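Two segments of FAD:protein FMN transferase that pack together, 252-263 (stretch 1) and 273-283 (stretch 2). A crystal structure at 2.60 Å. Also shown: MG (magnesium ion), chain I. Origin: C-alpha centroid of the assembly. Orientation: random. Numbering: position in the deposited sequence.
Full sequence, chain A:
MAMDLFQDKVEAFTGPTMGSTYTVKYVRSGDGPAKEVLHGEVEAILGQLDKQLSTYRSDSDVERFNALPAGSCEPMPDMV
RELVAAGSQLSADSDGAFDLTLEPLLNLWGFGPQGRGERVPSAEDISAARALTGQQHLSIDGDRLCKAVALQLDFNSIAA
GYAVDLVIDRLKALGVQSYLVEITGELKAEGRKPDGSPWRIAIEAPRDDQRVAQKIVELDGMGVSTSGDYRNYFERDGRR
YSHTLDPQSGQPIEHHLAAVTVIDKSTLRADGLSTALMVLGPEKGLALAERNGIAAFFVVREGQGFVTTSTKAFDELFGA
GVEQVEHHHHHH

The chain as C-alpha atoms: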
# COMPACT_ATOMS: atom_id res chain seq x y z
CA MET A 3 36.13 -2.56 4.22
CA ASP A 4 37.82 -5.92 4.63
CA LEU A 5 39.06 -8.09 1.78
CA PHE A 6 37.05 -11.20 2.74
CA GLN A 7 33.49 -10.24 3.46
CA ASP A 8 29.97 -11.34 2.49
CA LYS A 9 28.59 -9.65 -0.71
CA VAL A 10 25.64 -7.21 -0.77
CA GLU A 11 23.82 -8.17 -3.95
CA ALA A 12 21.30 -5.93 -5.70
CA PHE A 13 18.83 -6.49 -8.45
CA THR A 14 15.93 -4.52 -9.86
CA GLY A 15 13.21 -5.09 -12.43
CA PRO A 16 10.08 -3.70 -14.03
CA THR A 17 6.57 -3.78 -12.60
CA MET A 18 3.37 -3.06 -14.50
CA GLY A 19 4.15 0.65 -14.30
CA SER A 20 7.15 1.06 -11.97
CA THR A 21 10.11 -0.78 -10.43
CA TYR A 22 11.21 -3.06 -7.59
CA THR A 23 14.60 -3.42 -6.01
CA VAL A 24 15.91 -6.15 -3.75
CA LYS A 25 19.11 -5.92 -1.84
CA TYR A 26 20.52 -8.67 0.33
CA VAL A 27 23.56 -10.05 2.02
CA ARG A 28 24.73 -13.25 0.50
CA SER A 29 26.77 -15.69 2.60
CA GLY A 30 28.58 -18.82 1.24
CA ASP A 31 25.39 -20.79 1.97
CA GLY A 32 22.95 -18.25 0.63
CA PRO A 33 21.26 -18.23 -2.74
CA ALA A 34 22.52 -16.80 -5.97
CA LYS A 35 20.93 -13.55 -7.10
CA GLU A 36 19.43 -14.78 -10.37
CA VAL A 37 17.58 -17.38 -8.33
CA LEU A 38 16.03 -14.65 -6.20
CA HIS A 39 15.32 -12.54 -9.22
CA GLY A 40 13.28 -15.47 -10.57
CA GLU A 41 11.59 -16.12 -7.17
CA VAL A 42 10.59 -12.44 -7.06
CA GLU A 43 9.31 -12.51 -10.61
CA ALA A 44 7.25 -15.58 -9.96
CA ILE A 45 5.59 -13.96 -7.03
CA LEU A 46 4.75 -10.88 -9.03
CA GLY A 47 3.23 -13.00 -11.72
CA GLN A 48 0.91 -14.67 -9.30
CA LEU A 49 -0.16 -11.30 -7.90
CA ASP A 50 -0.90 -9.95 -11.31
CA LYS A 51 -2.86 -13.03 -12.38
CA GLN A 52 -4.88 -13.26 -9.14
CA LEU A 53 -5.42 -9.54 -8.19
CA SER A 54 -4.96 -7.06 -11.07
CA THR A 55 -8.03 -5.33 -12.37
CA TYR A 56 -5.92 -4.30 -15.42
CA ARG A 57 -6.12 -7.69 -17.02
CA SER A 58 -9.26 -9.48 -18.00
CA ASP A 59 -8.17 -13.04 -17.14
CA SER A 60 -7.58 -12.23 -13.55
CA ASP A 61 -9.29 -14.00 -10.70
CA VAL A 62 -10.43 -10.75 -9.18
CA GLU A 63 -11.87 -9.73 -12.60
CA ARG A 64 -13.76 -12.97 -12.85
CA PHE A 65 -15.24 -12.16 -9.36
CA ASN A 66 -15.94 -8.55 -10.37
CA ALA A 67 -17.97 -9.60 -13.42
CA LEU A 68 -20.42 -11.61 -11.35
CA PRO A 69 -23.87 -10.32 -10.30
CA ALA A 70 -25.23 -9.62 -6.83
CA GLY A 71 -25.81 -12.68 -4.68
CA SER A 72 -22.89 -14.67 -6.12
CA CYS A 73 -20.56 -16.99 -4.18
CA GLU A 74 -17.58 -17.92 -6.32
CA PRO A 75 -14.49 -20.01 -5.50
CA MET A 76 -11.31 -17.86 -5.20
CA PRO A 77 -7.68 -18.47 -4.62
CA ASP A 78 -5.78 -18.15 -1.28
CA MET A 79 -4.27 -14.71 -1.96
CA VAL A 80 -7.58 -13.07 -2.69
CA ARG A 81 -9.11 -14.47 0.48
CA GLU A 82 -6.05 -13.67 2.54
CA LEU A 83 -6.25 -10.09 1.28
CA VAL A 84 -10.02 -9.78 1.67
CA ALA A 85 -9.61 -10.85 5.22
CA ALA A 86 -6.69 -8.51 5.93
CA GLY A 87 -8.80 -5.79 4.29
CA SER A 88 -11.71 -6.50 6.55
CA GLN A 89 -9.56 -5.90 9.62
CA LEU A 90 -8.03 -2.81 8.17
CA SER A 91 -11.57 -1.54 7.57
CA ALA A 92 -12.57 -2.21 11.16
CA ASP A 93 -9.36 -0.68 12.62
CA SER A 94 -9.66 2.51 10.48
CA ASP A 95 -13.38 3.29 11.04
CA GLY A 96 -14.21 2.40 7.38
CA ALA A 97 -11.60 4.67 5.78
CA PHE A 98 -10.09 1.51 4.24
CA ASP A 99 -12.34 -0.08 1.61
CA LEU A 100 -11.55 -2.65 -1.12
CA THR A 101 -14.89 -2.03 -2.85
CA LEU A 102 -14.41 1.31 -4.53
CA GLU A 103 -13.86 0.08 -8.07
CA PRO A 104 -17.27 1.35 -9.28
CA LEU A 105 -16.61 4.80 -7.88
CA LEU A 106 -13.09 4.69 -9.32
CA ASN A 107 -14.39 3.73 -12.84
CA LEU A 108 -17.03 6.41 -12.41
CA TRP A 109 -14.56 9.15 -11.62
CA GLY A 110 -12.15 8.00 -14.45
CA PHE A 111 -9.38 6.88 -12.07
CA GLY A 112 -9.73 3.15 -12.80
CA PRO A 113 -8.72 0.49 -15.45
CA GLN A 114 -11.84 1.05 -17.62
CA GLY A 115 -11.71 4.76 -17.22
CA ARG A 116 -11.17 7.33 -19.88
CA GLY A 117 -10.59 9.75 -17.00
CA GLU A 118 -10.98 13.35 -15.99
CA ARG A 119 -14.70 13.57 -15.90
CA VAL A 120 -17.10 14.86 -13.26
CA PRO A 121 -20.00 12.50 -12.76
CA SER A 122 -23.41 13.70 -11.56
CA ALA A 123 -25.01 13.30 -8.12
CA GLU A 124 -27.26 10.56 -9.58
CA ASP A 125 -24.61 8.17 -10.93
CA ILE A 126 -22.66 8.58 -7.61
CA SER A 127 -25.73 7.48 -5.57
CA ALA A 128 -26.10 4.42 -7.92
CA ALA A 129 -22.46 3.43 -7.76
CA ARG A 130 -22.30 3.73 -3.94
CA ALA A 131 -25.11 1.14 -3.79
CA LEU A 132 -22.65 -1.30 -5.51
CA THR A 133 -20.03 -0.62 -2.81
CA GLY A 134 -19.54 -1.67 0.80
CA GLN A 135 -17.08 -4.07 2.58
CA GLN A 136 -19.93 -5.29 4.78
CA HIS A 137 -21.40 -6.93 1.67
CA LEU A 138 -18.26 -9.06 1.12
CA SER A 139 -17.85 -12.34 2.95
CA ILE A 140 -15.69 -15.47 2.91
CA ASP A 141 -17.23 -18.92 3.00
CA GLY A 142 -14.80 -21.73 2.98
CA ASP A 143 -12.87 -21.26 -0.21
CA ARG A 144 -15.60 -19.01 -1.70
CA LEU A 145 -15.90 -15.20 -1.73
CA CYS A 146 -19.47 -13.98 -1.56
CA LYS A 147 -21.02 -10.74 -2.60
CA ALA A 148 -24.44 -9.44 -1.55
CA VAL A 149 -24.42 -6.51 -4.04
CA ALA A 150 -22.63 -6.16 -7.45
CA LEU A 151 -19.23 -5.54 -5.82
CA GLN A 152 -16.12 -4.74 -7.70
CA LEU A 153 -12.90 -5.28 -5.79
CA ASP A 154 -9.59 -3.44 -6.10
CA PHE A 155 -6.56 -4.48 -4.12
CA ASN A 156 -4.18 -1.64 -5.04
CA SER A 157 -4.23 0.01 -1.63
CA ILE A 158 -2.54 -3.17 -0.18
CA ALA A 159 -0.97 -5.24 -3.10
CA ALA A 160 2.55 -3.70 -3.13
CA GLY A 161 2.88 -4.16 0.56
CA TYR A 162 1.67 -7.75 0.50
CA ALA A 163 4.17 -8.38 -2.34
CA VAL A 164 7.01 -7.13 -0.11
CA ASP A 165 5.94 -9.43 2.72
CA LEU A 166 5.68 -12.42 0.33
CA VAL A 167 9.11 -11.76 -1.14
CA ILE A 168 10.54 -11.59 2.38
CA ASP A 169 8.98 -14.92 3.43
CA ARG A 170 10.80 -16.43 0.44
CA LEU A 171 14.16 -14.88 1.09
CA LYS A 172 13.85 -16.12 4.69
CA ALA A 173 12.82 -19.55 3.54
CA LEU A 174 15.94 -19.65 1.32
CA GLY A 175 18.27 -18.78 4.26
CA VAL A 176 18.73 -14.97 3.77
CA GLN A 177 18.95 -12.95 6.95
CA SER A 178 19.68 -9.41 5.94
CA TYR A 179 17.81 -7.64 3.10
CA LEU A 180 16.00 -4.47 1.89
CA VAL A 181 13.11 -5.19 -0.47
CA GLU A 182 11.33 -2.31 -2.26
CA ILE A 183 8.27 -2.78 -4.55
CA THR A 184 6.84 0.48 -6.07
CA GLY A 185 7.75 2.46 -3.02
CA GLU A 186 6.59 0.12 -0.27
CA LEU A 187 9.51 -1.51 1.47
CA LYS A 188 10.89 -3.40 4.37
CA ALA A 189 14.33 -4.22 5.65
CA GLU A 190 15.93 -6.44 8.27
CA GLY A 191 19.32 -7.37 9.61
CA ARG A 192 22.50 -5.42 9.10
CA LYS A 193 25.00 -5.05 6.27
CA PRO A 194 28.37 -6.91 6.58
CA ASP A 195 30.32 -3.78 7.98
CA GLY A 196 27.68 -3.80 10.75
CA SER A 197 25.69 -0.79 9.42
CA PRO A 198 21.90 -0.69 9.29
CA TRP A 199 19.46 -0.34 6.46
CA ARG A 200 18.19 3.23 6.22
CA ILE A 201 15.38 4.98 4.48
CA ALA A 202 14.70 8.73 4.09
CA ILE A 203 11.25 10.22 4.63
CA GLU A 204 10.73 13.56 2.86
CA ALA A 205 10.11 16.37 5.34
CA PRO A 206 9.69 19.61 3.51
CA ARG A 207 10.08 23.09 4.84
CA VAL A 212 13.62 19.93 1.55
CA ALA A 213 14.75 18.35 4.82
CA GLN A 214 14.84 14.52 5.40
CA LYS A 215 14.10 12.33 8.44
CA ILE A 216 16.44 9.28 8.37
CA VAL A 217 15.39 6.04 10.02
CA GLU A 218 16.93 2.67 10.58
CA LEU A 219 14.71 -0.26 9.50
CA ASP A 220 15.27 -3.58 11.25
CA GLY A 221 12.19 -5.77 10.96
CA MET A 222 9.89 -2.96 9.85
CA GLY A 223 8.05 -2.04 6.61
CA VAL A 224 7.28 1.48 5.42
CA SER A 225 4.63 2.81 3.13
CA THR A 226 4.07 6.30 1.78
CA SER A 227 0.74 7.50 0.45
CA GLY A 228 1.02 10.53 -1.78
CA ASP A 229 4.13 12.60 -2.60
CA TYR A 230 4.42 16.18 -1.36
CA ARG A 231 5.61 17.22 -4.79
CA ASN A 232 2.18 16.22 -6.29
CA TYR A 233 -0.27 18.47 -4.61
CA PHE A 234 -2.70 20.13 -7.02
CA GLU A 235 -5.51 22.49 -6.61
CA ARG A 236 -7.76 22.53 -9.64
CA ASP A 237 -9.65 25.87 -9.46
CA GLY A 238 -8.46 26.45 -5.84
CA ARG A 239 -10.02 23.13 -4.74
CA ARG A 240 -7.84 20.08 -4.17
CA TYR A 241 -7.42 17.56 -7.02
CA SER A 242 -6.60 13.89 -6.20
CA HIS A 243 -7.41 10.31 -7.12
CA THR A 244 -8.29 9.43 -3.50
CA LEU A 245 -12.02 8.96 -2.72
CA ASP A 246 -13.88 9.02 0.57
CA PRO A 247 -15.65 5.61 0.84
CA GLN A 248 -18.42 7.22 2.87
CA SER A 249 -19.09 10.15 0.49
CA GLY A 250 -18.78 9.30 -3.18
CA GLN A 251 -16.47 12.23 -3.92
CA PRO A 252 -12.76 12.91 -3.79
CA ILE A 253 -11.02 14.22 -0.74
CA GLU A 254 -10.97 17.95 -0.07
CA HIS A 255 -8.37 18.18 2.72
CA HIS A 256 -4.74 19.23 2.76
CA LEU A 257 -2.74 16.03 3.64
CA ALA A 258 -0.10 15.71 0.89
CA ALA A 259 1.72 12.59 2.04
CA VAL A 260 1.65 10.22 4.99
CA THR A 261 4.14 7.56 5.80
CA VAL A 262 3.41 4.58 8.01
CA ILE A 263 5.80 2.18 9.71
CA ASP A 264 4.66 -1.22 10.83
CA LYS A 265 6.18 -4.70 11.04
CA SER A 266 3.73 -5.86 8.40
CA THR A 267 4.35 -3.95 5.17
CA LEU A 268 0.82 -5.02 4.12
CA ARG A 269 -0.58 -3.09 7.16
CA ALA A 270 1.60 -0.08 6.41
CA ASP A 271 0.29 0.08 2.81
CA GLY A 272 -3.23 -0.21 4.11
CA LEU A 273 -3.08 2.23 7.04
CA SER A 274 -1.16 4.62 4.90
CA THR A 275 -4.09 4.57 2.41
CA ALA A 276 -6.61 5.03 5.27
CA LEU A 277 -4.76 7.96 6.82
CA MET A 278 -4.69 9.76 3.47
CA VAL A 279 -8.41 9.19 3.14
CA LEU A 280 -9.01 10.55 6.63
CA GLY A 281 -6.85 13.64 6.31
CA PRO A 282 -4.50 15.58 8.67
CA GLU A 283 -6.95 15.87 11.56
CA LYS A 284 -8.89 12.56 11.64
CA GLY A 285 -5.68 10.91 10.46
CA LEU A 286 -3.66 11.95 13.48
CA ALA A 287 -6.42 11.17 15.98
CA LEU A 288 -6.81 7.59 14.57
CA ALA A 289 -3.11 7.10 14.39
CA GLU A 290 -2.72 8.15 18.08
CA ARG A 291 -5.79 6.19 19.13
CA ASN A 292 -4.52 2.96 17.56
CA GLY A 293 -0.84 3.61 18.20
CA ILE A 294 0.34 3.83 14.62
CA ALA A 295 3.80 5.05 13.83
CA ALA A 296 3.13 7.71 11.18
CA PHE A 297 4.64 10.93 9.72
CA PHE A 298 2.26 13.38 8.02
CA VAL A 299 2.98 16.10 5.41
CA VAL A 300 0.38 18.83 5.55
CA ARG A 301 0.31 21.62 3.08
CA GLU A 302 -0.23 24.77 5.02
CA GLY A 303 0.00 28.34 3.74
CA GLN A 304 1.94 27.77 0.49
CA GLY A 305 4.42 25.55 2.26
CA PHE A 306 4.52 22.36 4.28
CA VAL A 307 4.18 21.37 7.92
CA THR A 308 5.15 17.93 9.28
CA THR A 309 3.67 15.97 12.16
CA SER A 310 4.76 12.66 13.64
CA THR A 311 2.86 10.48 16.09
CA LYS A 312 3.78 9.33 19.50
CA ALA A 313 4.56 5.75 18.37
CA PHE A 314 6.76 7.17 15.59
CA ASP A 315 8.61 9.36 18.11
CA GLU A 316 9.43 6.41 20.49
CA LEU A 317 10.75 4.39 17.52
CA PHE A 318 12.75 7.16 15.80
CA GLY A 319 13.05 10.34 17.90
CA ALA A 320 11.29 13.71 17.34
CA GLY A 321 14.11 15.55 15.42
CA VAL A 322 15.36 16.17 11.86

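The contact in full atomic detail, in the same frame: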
# COMPACT_ATOMS: atom_id res chain seq x y z
N PRO A 252 -14.10 12.83 -4.24
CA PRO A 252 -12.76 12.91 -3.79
C PRO A 252 -12.54 13.88 -2.60
O PRO A 252 -13.35 14.83 -2.30
CB PRO A 252 -11.99 13.36 -5.05
CG PRO A 252 -12.98 13.42 -6.16
CD PRO A 252 -14.28 13.62 -5.47
N ILE A 253 -11.42 13.59 -1.94
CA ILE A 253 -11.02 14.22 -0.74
C ILE A 253 -10.73 15.68 -0.99
O ILE A 253 -10.17 16.04 -2.03
CB ILE A 253 -9.77 13.56 -0.14
CG1 ILE A 253 -8.61 13.53 -1.16
CG2 ILE A 253 -10.10 12.18 0.36
CD1 ILE A 253 -7.27 13.42 -0.49
N GLU A 254 -11.12 16.50 -0.02
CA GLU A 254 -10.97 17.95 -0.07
C GLU A 254 -9.78 18.47 0.70
O GLU A 254 -9.32 19.53 0.39
CB GLU A 254 -12.24 18.60 0.50
CG GLU A 254 -13.50 18.28 -0.31
CD GLU A 254 -14.20 19.51 -0.89
OE1 GLU A 254 -14.45 20.52 -0.19
OE2 GLU A 254 -14.52 19.43 -2.07
N HIS A 255 -9.32 17.72 1.68
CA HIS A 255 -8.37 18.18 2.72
C HIS A 255 -6.93 18.35 2.24
O HIS A 255 -6.59 18.01 1.11
CB HIS A 255 -8.36 17.20 3.88
CG HIS A 255 -7.83 15.85 3.50
ND1 HIS A 255 -8.59 14.71 3.59
CD2 HIS A 255 -6.63 15.47 3.00
CE1 HIS A 255 -7.88 13.68 3.19
NE2 HIS A 255 -6.69 14.11 2.82
N HIS A 256 -6.07 18.79 3.14
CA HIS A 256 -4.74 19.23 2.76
C HIS A 256 -3.59 18.23 2.98
O HIS A 256 -2.48 18.57 2.73
CB HIS A 256 -4.46 20.53 3.50
CG HIS A 256 -5.40 21.66 3.16
ND1 HIS A 256 -5.58 22.14 1.87
CD2 HIS A 256 -6.16 22.45 3.96
CE1 HIS A 256 -6.44 23.14 1.89
NE2 HIS A 256 -6.80 23.35 3.14
N LEU A 257 -3.82 17.03 3.50
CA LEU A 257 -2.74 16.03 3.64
C LEU A 257 -2.10 15.63 2.32
O LEU A 257 -2.77 15.08 1.46
CB LEU A 257 -3.28 14.77 4.32
CG LEU A 257 -2.28 13.69 4.72
CD1 LEU A 257 -1.18 14.30 5.57
CD2 LEU A 257 -3.01 12.62 5.51
N ALA A 258 -0.81 15.91 2.16
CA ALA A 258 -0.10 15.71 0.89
C ALA A 258 0.66 14.37 0.80
O ALA A 258 0.85 13.80 -0.27
CB ALA A 258 0.86 16.85 0.64
N ALA A 259 1.11 13.88 1.94
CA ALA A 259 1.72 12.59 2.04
C ALA A 259 1.62 12.13 3.49
O ALA A 259 1.58 12.94 4.43
CB ALA A 259 3.18 12.66 1.63
N VAL A 260 1.61 10.81 3.67
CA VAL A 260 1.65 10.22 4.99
C VAL A 260 2.45 8.93 4.84
O VAL A 260 2.47 8.26 3.80
CB VAL A 260 0.25 10.07 5.60
CG1 VAL A 260 -0.65 9.33 4.64
CG2 VAL A 260 0.28 9.38 6.94
N THR A 261 3.21 8.63 5.87
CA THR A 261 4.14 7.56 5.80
C THR A 261 3.80 6.75 7.00
O THR A 261 3.68 7.32 8.04
CB THR A 261 5.59 8.09 5.93
OG1 THR A 261 5.97 8.79 4.75
CG2 THR A 261 6.51 6.96 6.11
N VAL A 262 3.64 5.43 6.86
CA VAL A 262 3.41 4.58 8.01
C VAL A 262 4.51 3.52 8.16
O VAL A 262 5.08 3.07 7.18
CB VAL A 262 2.04 3.92 7.90
CG1 VAL A 262 1.79 2.87 8.99
CG2 VAL A 262 0.97 4.99 7.99
N ILE A 263 4.77 3.13 9.39
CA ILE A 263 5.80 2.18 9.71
C ILE A 263 5.15 1.16 10.61
O ILE A 263 4.53 1.52 11.62
CB ILE A 263 7.03 2.90 10.37
CG1 ILE A 263 7.48 4.02 9.40
CG2 ILE A 263 8.15 1.90 10.72
CD1 ILE A 263 8.91 4.46 9.47
N LEU A 273 -2.90 1.09 6.11
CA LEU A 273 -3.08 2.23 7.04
C LEU A 273 -2.65 3.51 6.38
O LEU A 273 -3.35 4.47 6.36
CB LEU A 273 -2.34 2.03 8.34
CG LEU A 273 -2.83 0.79 9.14
CD1 LEU A 273 -1.90 0.53 10.33
CD2 LEU A 273 -4.26 0.94 9.61
N SER A 274 -1.51 3.50 5.75
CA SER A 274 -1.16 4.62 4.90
C SER A 274 -2.30 5.10 3.98
O SER A 274 -2.57 6.28 3.92
CB SER A 274 0.06 4.27 4.03
OG SER A 274 0.30 5.29 3.13
N THR A 275 -2.94 4.19 3.27
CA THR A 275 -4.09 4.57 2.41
C THR A 275 -5.26 5.20 3.21
O THR A 275 -5.93 6.11 2.70
CB THR A 275 -4.58 3.35 1.56
OG1 THR A 275 -3.55 2.99 0.64
CG2 THR A 275 -5.83 3.67 0.76
N ALA A 276 -5.49 4.66 4.41
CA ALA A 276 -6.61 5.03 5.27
C ALA A 276 -6.40 6.42 5.86
O ALA A 276 -7.36 7.23 5.98
CB ALA A 276 -6.72 4.05 6.42
N LEU A 277 -5.15 6.68 6.25
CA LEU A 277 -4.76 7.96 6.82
C LEU A 277 -4.90 9.05 5.79
O LEU A 277 -5.37 10.12 6.12
CB LEU A 277 -3.34 7.91 7.39
CG LEU A 277 -3.26 7.04 8.62
CD1 LEU A 277 -1.89 7.12 9.25
CD2 LEU A 277 -4.35 7.41 9.64
N MET A 278 -4.55 8.78 4.54
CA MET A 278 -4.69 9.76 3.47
C MET A 278 -6.17 9.98 3.11
O MET A 278 -6.53 11.05 2.59
CB MET A 278 -3.90 9.31 2.24
CG MET A 278 -4.18 10.10 0.96
SD MET A 278 -3.75 11.84 1.01
CE MET A 278 -1.99 11.75 0.82
N VAL A 279 -7.01 8.97 3.31
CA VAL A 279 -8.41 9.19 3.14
C VAL A 279 -8.80 10.17 4.22
O VAL A 279 -9.39 11.18 3.93
CB VAL A 279 -9.24 7.88 3.23
CG1 VAL A 279 -10.74 8.14 3.41
CG2 VAL A 279 -8.93 7.02 1.99
N LEU A 280 -8.43 9.87 5.46
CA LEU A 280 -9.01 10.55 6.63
C LEU A 280 -8.64 12.03 6.69
O LEU A 280 -9.45 12.86 7.11
CB LEU A 280 -8.59 9.84 7.97
CG LEU A 280 -9.40 8.60 8.35
CD1 LEU A 280 -8.76 7.91 9.55
CD2 LEU A 280 -10.87 8.95 8.61
N GLY A 281 -7.43 12.32 6.24
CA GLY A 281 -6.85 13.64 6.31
C GLY A 281 -6.03 13.97 7.54
O GLY A 281 -6.02 13.19 8.51
N PRO A 282 -5.39 15.15 7.54
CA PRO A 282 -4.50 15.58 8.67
C PRO A 282 -5.12 15.51 10.09
O PRO A 282 -4.46 15.05 11.02
CB PRO A 282 -4.10 17.01 8.30
CG PRO A 282 -4.68 17.29 6.94
CD PRO A 282 -5.76 16.29 6.68
N GLU A 283 -6.37 15.91 10.25
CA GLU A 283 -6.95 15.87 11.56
C GLU A 283 -7.37 14.47 11.93
O GLU A 283 -6.79 13.92 12.85
CB GLU A 283 -8.16 16.80 11.66
CG GLU A 283 -7.90 18.28 11.54
CD GLU A 283 -9.05 19.08 12.15
OE1 GLU A 283 -10.09 18.48 12.54
OE2 GLU A 283 -8.93 20.31 12.26
MG MG I . -1.62 1.85 -0.52

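A strand laid against a helix usually offers the helix every second side chain, and the contact between segments 252-263 and 273-283 of FAD:protein FMN transferase illustrates the principle well. The strand 257-263 and the helix run at 146° to one another, closer to antiparallel than to perpendicular, and their axes approach to 7.8 Å. Leu257 lies near Pro282 at one end of the pairing and Val262 near Ser274 at the other.

Apolar packing carries most of the interface. The CA-to-CB bonds of Val260 and Val262 point toward the helix, whereas that of Thr261 between them points away, as the alternation of an extended strand requires. Both valines meet the same leucine: Val260 CG2 lies 3.9 Å from Leu277 CD1, and Val262 CG2 lies 3.8 Å from that same Leu277 CD1. Val262 also reaches the preceding turn, its CG1 4.3 Å from Leu273 CB. Farther along, Leu257 packs on the proline, with Leu257 CB 3.7 Å from Pro282 CD.

Met278 gives up more surface than any other residue here. Its CA-to-CB bond points sideways, yet the flexible thioether brings the end of the side chain nearer the strand. Met278 CB is 4.0 Å from Val260 CG1, Met278 SD is 4.1 Å from Ile253 CD1, and Met278 CE is 4.4 Å from Leu257 CG. A single long side chain thus links the loop to the strand. It also touches backbone, Met278 SD standing 3.4 Å from Leu257 O.

The aromatic contacts centre on His255, whose ring meets the helix with both face and edge. Gly281 CA sits over one face, 3.4 Å from the centroid of the His255 ring and 14° off its normal, a CH-pi contact. Such proximity depends on the absence of a side chain: an ideal CB on Gly281 would fall 2.7 Å from His255 ND1, a clash, and the backbone angles of Gly281 independently call for glycine. Met278 SD lies at the ring edge, 5.3 Å from the centroid of the His255 ring, in a sulfur-aromatic arrangement.

Polar contacts are few. Near the ring plane, His255 CE1 lies 3.0 Å from both Met278 O and Val279 O, while His255 NE2 is 3.1 Å from Met278 O, a spacing that leaves hydrogen bonding open. Thr275, its CA-to-CB bond directed away from the strand, instead binds magnesium, with Thr275 OG1 2.5 Å from MG. One helix can therefore pack against a strand and also contribute a metal ligand.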